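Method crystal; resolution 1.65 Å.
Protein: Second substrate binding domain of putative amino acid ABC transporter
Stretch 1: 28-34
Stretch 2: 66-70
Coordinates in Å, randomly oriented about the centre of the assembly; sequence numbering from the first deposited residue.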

# COMPACT_ATOMS: atom_id res chain seq x y z
N ILE A 28 -2.25 8.98 0.02
CA ILE A 28 -1.98 8.85 -1.41
C ILE A 28 -3.26 8.78 -2.26
O ILE A 28 -3.40 9.47 -3.27
CB ILE A 28 -1.14 7.59 -1.68
CG1 ILE A 28 0.21 7.71 -0.97
CG2 ILE A 28 -1.01 7.33 -3.17
CD1 ILE A 28 1.05 6.43 -1.06
N ASP A 29 -4.19 7.94 -1.83
CA ASP A 29 -5.41 7.71 -2.60
C ASP A 29 -6.29 8.93 -2.67
O ASP A 29 -6.90 9.20 -3.71
CB ASP A 29 -6.23 6.58 -2.01
CG ASP A 29 -5.63 5.24 -2.27
OD1 ASP A 29 -4.63 5.16 -3.03
OD2 ASP A 29 -6.20 4.28 -1.73
N MET A 30 -6.38 9.64 -1.55
CA MET A 30 -7.24 10.81 -1.46
C MET A 30 -6.70 11.90 -2.36
O MET A 30 -7.44 12.51 -3.13
CB MET A 30 -7.36 11.30 -0.02
CG MET A 30 -8.05 10.27 0.90
SD MET A 30 -9.77 9.86 0.46
CE MET A 30 -9.57 8.41 -0.58
N GLU A 31 -5.39 12.12 -2.28
CA GLU A 31 -4.79 13.15 -3.12
C GLU A 31 -4.85 12.77 -4.59
O GLU A 31 -5.10 13.63 -5.44
CB GLU A 31 -3.34 13.41 -2.70
CG GLU A 31 -3.26 14.06 -1.33
CD GLU A 31 -1.93 14.75 -1.08
OE1 GLU A 31 -1.36 15.38 -2.00
OE2 GLU A 31 -1.45 14.67 0.07
N LEU A 32 -4.62 11.50 -4.90
CA LEU A 32 -4.58 11.05 -6.29
C LEU A 32 -5.96 11.16 -6.95
O LEU A 32 -6.07 11.68 -8.05
CB LEU A 32 -4.07 9.62 -6.36
CG LEU A 32 -4.06 8.98 -7.74
CD1 LEU A 32 -3.12 9.71 -8.66
CD2 LEU A 32 -3.71 7.51 -7.61
N ILE A 33 -7.02 10.69 -6.29
CA ILE A 33 -8.32 10.75 -6.96
C ILE A 33 -8.76 12.21 -7.17
O ILE A 33 -9.32 12.55 -8.21
CB ILE A 33 -9.41 9.94 -6.20
CG1 ILE A 33 -10.63 9.75 -7.10
CG2 ILE A 33 -9.75 10.57 -4.84
CD1 ILE A 33 -10.32 9.02 -8.39
N LYS A 34 -8.47 13.07 -6.20
CA LYS A 34 -8.79 14.49 -6.34
C LYS A 34 -8.03 15.14 -7.49
O LYS A 34 -8.61 15.94 -8.23
CB LYS A 34 -8.49 15.23 -5.05
CG LYS A 34 -9.42 14.85 -3.93
CD LYS A 34 -8.98 15.47 -2.63
CE LYS A 34 -9.73 14.83 -1.48
NZ LYS A 34 -9.37 15.46 -0.18
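Stretch 2 (66-70) IIAGM

How does the backbone of the second stretch lie against the first? Residues 28 to 34 form a regular helix, held by backbone bonds such as L32 N to I28 O (2.9 Å). I66 enters in extended strand conformation and makes no contact; I67 is still extended, and A68 and G69 then bend the chain. Taken end to end, the segment runs broadly opposite to the helix. The nearest CA atoms are those of I67 and D29, 6.3 Å apart, and contacts reach from D29 to I33, a little over one helical turn.

Which bump fills which hollow? I67 is the bump. Its CA-to-CB bond points toward the helix, and its side chain, with chi1 and chi2 both t, reaches out fully enough to bring CD1 4.3 Å from L32 CD2 and 4.3 Å from I33 CB. The end of M30 closes another part of the hollow: although its CA-to-CB bond points away, the side chain folds back to place CE 4.1 Å from I67 CG2. D29 supplies a further part of the wall, its CG 3.6 Å from I67 CG1.

What holds the bend beside this apolar plug? The CA-to-CB bond of D29 points toward the second stretch, and its carboxylate lies beside the bend. There G69 N donates a hydrogen bond to D29 OD2 at 2.7 Å. A68 N is also near, 3.1 Å from D29 OD2, but its angle is too poor for a hydrogen bond.

Why does contact fade after the bend? A68 directs its methyl away from the helix, and G69 offers only backbone, its positive phi being one that favours glycine. M70 makes no contact, the end of its extended side chain leading away. The whole contact buries 248 Å², with I67 contributing the largest share.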

# COMPACT_ATOMS: atom_id res chain seq x y z
N ILE A 66 -14.19 2.69 -6.23
CA ILE A 66 -13.48 2.50 -4.96
C ILE A 66 -11.98 2.72 -5.13
O ILE A 66 -11.39 2.28 -6.11
CB ILE A 66 -13.76 1.10 -4.36
CG1 ILE A 66 -12.95 0.89 -3.09
CG2 ILE A 66 -13.48 -0.02 -5.38
CD1 ILE A 66 -13.28 -0.42 -2.36
N ILE A 67 -11.40 3.46 -4.20
CA ILE A 67 -9.95 3.60 -4.15
C ILE A 67 -9.58 3.47 -2.68
O ILE A 67 -10.14 4.18 -1.84
CB ILE A 67 -9.45 4.93 -4.79
CG1 ILE A 67 -7.94 4.86 -5.06
CG2 ILE A 67 -9.88 6.19 -3.98
CD1 ILE A 67 -7.38 6.12 -5.77
N ALA A 68 -8.72 2.52 -2.36
CA ALA A 68 -8.43 2.21 -0.95
C ALA A 68 -7.25 1.26 -0.83
O ALA A 68 -7.35 0.23 -0.16
CB ALA A 68 -9.67 1.58 -0.27
N GLY A 69 -6.13 1.60 -1.48
CA GLY A 69 -4.98 0.71 -1.50
C GLY A 69 -5.37 -0.70 -1.90
O GLY A 69 -4.86 -1.68 -1.36
N MET A 70 -6.28 -0.78 -2.87
CA MET A 70 -6.95 -2.03 -3.23
C MET A 70 -6.11 -2.90 -4.14
O MET A 70 -5.72 -2.48 -5.23
CB MET A 70 -8.28 -1.72 -3.91
CG MET A 70 -9.06 -2.94 -4.34
SD MET A 70 -10.69 -2.43 -4.94
CE MET A 70 -11.43 -4.02 -5.30